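Local coordinates for protein cysteine hydrolase (PDB 6KUA) that probably hydrolyses nicotinamide to nicotinate and ammonia, as a zinc-containing nicotinamidase of the isochorismatase family, at residues 1-13 and 123-137. Residues are numbered along the deposited sequence; the frame is centred on the assembly and turned at random.
Sequences MTHRALLVVDYSY and SINQVEIVGVCTDIC
A5 and L7 pair with V127 and I129 at the buried centre of the contact, where strands 4-9 and 126-132 run parallel. Six backbone hydrogen bonds join the strands, starting with A5 N to Q126 O. The middle ones are the straightest: L7 N gives to E128 O at 2.8 Å, and V130 N to L7 O at 3.0 Å.

The packing is tight on both faces. On one, L7 CD1 touches V127 CB and, a little farther off, I129 CG1. V9 lies further along, its two methyls splitting the work: CG2 meets I129 CG2 at 3.9 Å, while CG1, anti to the backbone N (chi1 -177°), reaches C137 CB at 3.5 Å. On the other face, L6 CD1 meets V130 CG1 with the side chains nearly perpendicular, and V8 CG2 touches V130 CG2. Near them, E128 is held by a salt bridge to R38 of helix 32-44.

The N-terminal end is looser and open to solvent. There the H3 ring turns its edge to S123, and ND1 donates to S123 O at 2.9 Å, within both the ring plane and the carbonyl plane. M1 crosses Q126 at about a right angle, with CB and CG near its OE1.

At the far end, D10 OD2 lies 3.4 Å from C137 SG and forms a salt bridge with K104. The D10 side chain is about 7 Å from the bound zinc ion. Neighbouring central strands of a parallel sheet, carrying loops to the zinc region at their C-terminal ends, are typical of the alpha/beta isochorismatase fold.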
loop_
_atom_site.group_PDB
_atom_site.type_symbol
_atom_site.label_atom_id
_atom_site.label_comp_id
_atom_site.label_asym_id
_atom_site.label_seq_id
_atom_site.Cartn_x
_atom_site.Cartn_y
_atom_site.Cartn_z
ATOM N N MET A 1 -19.987 10.264 17.748
ATOM C CA MET A 1 -18.829 10.949 17.187
ATOM C C MET A 1 -19.109 11.408 15.759
ATOM O O MET A 1 -20.046 10.924 15.116
ATOM C CB MET A 1 -17.605 10.037 17.240
ATOM C CG MET A 1 -17.347 9.474 18.628
ATOM S SD MET A 1 -16.919 10.806 19.774
ATOM C CE MET A 1 -15.152 10.946 19.502
ATOM N N THR A 2 -18.301 12.353 15.268
ATOM C CA THR A 2 -18.483 12.956 13.948
ATOM C C THR A 2 -17.448 12.494 12.933
ATOM O O THR A 2 -17.656 12.661 11.727
ATOM C CB THR A 2 -18.427 14.491 14.065
ATOM O OG1 THR A 2 -19.480 14.935 14.933
ATOM C CG2 THR A 2 -18.577 15.191 12.698
ATOM N N HIS A 3 -16.347 11.925 13.398
ATOM C CA HIS A 3 -15.257 11.456 12.557
ATOM C C HIS A 3 -15.239 9.933 12.532
ATOM O O HIS A 3 -14.187 9.317 12.678
ATOM C CB HIS A 3 -13.929 12.010 13.076
ATOM C CG HIS A 3 -13.936 13.496 13.254
ATOM N ND1 HIS A 3 -13.610 14.369 12.236
ATOM C CD2 HIS A 3 -14.260 14.265 14.320
ATOM C CE1 HIS A 3 -13.731 15.611 12.668
ATOM N NE2 HIS A 3 -14.115 15.575 13.933
ATOM N N ARG A 4 -16.420 9.320 12.398
ATOM C CA ARG A 4 -16.584 7.880 12.531
ATOM C C ARG A 4 -17.278 7.309 11.298
ATOM O O ARG A 4 -18.041 7.994 10.612
ATOM C CB ARG A 4 -17.375 7.509 13.803
ATOM C CG ARG A 4 -18.769 8.125 13.899
ATOM C CD ARG A 4 -19.600 7.537 15.062
ATOM N NE ARG A 4 -21.039 7.754 14.864
ATOM C CZ ARG A 4 -22.017 7.115 15.513
ATOM N NH1 ARG A 4 -21.747 6.199 16.426
ATOM N NH2 ARG A 4 -23.284 7.386 15.233
ATOM N N ALA A 5 -16.990 6.045 11.009
ATOM C CA ALA A 5 -17.629 5.357 9.899
ATOM C C ALA A 5 -17.935 3.938 10.332
ATOM O O ALA A 5 -17.246 3.365 11.184
ATOM C CB ALA A 5 -16.759 5.365 8.622
ATOM N N LEU A 6 -19.005 3.398 9.769
ATOM C CA LEU A 6 -19.411 2.030 10.017
ATOM C C LEU A 6 -18.997 1.184 8.822
ATOM O O LEU A 6 -19.298 1.536 7.676
ATOM C CB LEU A 6 -20.925 1.958 10.241
ATOM C CG LEU A 6 -21.514 0.565 10.445
ATOM C CD1 LEU A 6 -21.041 -0.029 11.755
ATOM C CD2 LEU A 6 -23.027 0.639 10.420
ATOM N N LEU A 7 -18.297 0.090 9.077
ATOM C CA LEU A 7 -17.908 -0.847 8.027
ATOM C C LEU A 7 -18.712 -2.125 8.211
ATOM O O LEU A 7 -18.563 -2.808 9.232
ATOM C CB LEU A 7 -16.405 -1.146 8.074
ATOM C CG LEU A 7 -15.444 0.045 8.102
ATOM C CD1 LEU A 7 -13.971 -0.394 8.001
ATOM C CD2 LEU A 7 -15.780 1.052 7.005
ATOM N N VAL A 8 -19.552 -2.444 7.228
ATOM C CA VAL A 8 -20.386 -3.647 7.250
ATOM C C VAL A 8 -19.760 -4.657 6.300
ATOM O O VAL A 8 -19.848 -4.512 5.075
ATOM C CB VAL A 8 -21.838 -3.347 6.865
ATOM C CG1 VAL A 8 -22.683 -4.626 6.943
ATOM C CG2 VAL A 8 -22.386 -2.257 7.774
ATOM N N VAL A 9 -19.131 -5.682 6.866
ATOM C CA VAL A 9 -18.287 -6.605 6.110
ATOM C C VAL A 9 -19.079 -7.860 5.750
ATOM O O VAL A 9 -19.557 -8.586 6.633
ATOM C CB VAL A 9 -17.016 -6.959 6.900
ATOM C CG1 VAL A 9 -16.108 -7.851 6.071
ATOM C CG2 VAL A 9 -16.280 -5.681 7.301
ATOM N N ASP A 10 -19.232 -8.083 4.439
ATOM C CA ASP A 10 -19.671 -9.354 3.843
ATOM C C ASP A 10 -20.952 -9.918 4.453
ATOM O O ASP A 10 -21.077 -11.127 4.677
ATOM C CB ASP A 10 -18.547 -10.387 3.907
ATOM C CG ASP A 10 -17.566 -10.214 2.785
ATOM O OD1 ASP A 10 -18.014 -10.156 1.617
ATOM O OD2 ASP A 10 -16.352 -10.103 3.063
ATOM N N TYR A 11 -21.941 -9.054 4.680
ATOM C CA TYR A 11 -23.209 -9.512 5.249
ATOM C C TYR A 11 -24.192 -9.903 4.143
ATOM O O TYR A 11 -25.278 -9.345 4.005
ATOM C CB TYR A 11 -23.804 -8.449 6.160
ATOM C CG TYR A 11 -24.755 -9.064 7.145
ATOM C CD1 TYR A 11 -24.276 -9.803 8.214
ATOM C CD2 TYR A 11 -26.130 -8.959 6.975
ATOM C CE1 TYR A 11 -25.130 -10.392 9.111
ATOM C CE2 TYR A 11 -27.005 -9.552 7.865
ATOM C CZ TYR A 11 -26.496 -10.266 8.931
ATOM O OH TYR A 11 -27.342 -10.848 9.833
ATOM N N SER A 12 -23.786 -10.890 3.353
ATOM C CA SER A 12 -24.513 -11.308 2.165
ATOM C C SER A 12 -25.288 -12.595 2.412
ATOM O O SER A 12 -24.997 -13.362 3.336
ATOM C CB SER A 12 -23.558 -11.518 0.993
ATOM O OG SER A 12 -22.881 -12.749 1.130
ATOM N N TYR A 13 -26.281 -12.822 1.545
ATOM C CA TYR A 13 -27.089 -14.038 1.599
ATOM C C TYR A 13 -26.217 -15.296 1.572
ATOM O O TYR A 13 -26.449 -16.238 2.341
ATOM C CB TYR A 13 -28.087 -14.024 0.433
ATOM C CG TYR A 13 -29.065 -15.188 0.357
ATOM C CD1 TYR A 13 -30.283 -15.148 1.036
ATOM C CD2 TYR A 13 -28.787 -16.309 -0.424
ATOM C CE1 TYR A 13 -31.187 -16.204 0.958
ATOM C CE2 TYR A 13 -29.684 -17.370 -0.509
ATOM C CZ TYR A 13 -30.882 -17.312 0.184
ATOM O OH TYR A 13 -31.771 -18.365 0.104
ATOM N N SER A 123 -12.493 13.008 6.597
ATOM C CA SER A 123 -12.001 13.314 7.936
ATOM C C SER A 123 -12.436 12.271 8.968
ATOM O O SER A 123 -12.742 12.607 10.117
ATOM C CB SER A 123 -12.428 14.723 8.363
ATOM O OG SER A 123 -11.735 15.673 7.574
ATOM N N ILE A 124 -12.468 11.000 8.551
ATOM C CA ILE A 124 -12.770 9.876 9.441
ATOM C C ILE A 124 -11.473 9.334 10.012
ATOM O O ILE A 124 -10.574 8.947 9.259
ATOM C CB ILE A 124 -13.501 8.748 8.692
ATOM C CG1 ILE A 124 -14.746 9.261 7.979
ATOM C CG2 ILE A 124 -13.808 7.617 9.646
ATOM C CD1 ILE A 124 -15.856 9.501 8.903
ATOM N N ASN A 125 -11.384 9.247 11.336
ATOM C CA ASN A 125 -10.250 8.558 11.948
ATOM C C ASN A 125 -10.713 7.465 12.901
ATOM O O ASN A 125 -9.932 7.001 13.728
ATOM C CB ASN A 125 -9.319 9.540 12.682
ATOM C CG ASN A 125 -9.920 10.058 13.974
ATOM O OD1 ASN A 125 -11.141 10.111 14.125
ATOM N ND2 ASN A 125 -9.062 10.437 14.920
ATOM N N GLN A 126 -11.965 7.040 12.802
ATOM C CA GLN A 126 -12.508 6.041 13.713
ATOM C C GLN A 126 -13.473 5.143 12.949
ATOM O O GLN A 126 -14.365 5.645 12.257
ATOM C CB GLN A 126 -13.199 6.757 14.879
ATOM C CG GLN A 126 -14.119 5.922 15.724
ATOM C CD GLN A 126 -14.620 6.693 16.944
ATOM O OE1 GLN A 126 -15.555 7.497 16.848
ATOM N NE2 GLN A 126 -13.978 6.471 18.092
ATOM N N VAL A 127 -13.280 3.824 13.021
ATOM C CA VAL A 127 -14.169 2.904 12.321
ATOM C C VAL A 127 -14.791 1.951 13.328
ATOM O O VAL A 127 -14.146 1.533 14.298
ATOM C CB VAL A 127 -13.463 2.120 11.190
ATOM C CG1 VAL A 127 -12.867 3.083 10.181
ATOM C CG2 VAL A 127 -12.412 1.141 11.749
ATOM N N GLU A 128 -16.055 1.632 13.103
ATOM C CA GLU A 128 -16.732 0.546 13.795
ATOM C C GLU A 128 -16.957 -0.576 12.794
ATOM O O GLU A 128 -17.434 -0.330 11.684
ATOM C CB GLU A 128 -18.059 1.030 14.385
ATOM C CG GLU A 128 -18.775 0.011 15.231
ATOM C CD GLU A 128 -20.009 0.601 15.916
ATOM O OE1 GLU A 128 -19.978 1.789 16.329
ATOM O OE2 GLU A 128 -21.019 -0.126 16.023
ATOM N N ILE A 129 -16.600 -1.802 13.163
ATOM C CA ILE A 129 -16.618 -2.905 12.214
ATOM C C ILE A 129 -17.612 -3.961 12.665
ATOM O O ILE A 129 -17.494 -4.506 13.767
ATOM C CB ILE A 129 -15.234 -3.538 12.031
ATOM C CG1 ILE A 129 -14.191 -2.473 11.738
ATOM C CG2 ILE A 129 -15.287 -4.514 10.874
ATOM C CD1 ILE A 129 -12.769 -3.052 11.697
ATOM N N VAL A 130 -18.548 -4.299 11.784
ATOM C CA VAL A 130 -19.528 -5.335 12.053
ATOM C C VAL A 130 -19.571 -6.262 10.850
ATOM O O VAL A 130 -19.138 -5.910 9.747
ATOM C CB VAL A 130 -20.923 -4.746 12.346
ATOM C CG1 VAL A 130 -20.833 -3.714 13.481
ATOM C CG2 VAL A 130 -21.528 -4.119 11.078
ATOM N N GLY A 131 -20.103 -7.461 11.066
ATOM C CA GLY A 131 -20.231 -8.387 9.954
ATOM C C GLY A 131 -19.637 -9.742 10.245
ATOM O O GLY A 131 -19.580 -10.159 11.409
ATOM N N VAL A 132 -19.208 -10.453 9.200
ATOM C CA VAL A 132 -18.732 -11.827 9.317
ATOM C C VAL A 132 -17.535 -12.009 8.393
ATOM O O VAL A 132 -17.340 -11.238 7.456
ATOM C CB VAL A 132 -19.829 -12.857 8.958
ATOM C CG1 VAL A 132 -21.043 -12.723 9.883
ATOM C CG2 VAL A 132 -20.207 -12.744 7.475
ATOM N N CYS A 133 -16.687 -13.006 8.682
ATOM C CA CYS A 133 -16.577 -13.694 9.963
ATOM C C CYS A 133 -15.583 -12.973 10.847
ATOM O O CYS A 133 -14.656 -12.340 10.337
ATOM C CB CYS A 133 -16.112 -15.143 9.796
ATOM S SG CYS A 133 -17.175 -16.155 8.822
ATOM N N THR A 134 -15.787 -13.086 12.163
ATOM C CA THR A 134 -14.957 -12.384 13.138
ATOM C C THR A 134 -13.473 -12.616 12.888
ATOM O O THR A 134 -12.674 -11.680 12.934
ATOM C CB THR A 134 -15.320 -12.845 14.549
ATOM O OG1 THR A 134 -16.724 -13.101 14.604
ATOM C CG2 THR A 134 -14.950 -11.798 15.581
ATOM N N ASP A 135 -13.085 -13.864 12.649
ATOM C CA ASP A 135 -11.676 -14.217 12.571
ATOM C C ASP A 135 -11.181 -14.357 11.133
ATOM O O ASP A 135 -10.087 -14.896 10.921
ATOM C CB ASP A 135 -11.407 -15.511 13.362
ATOM C CG ASP A 135 -12.223 -16.698 12.836
ATOM O OD1 ASP A 135 -13.400 -16.499 12.461
ATOM O OD2 ASP A 135 -11.695 -17.825 12.782
ATOM N N ILE A 136 -11.945 -13.885 10.140
ATOM C CA ILE A 136 -11.441 -13.837 8.764
ATOM C C ILE A 136 -11.563 -12.409 8.221
ATOM O O ILE A 136 -10.659 -11.591 8.414
ATOM C CB ILE A 136 -12.153 -14.869 7.862
ATOM C CG1 ILE A 136 -12.216 -16.220 8.588
ATOM C CG2 ILE A 136 -11.417 -15.032 6.525
ATOM C CD1 ILE A 136 -12.834 -17.339 7.817
ATOM N N CYS A 137 -12.668 -12.089 7.529
ATOM C CA CYS A 137 -12.781 -10.780 6.875
ATOM C C CYS A 137 -12.771 -9.631 7.875
ATOM O O CYS A 137 -12.158 -8.586 7.622
ATOM C CB CYS A 137 -14.049 -10.726 6.026
ATOM S SG CYS A 137 -13.918 -11.822 4.612
#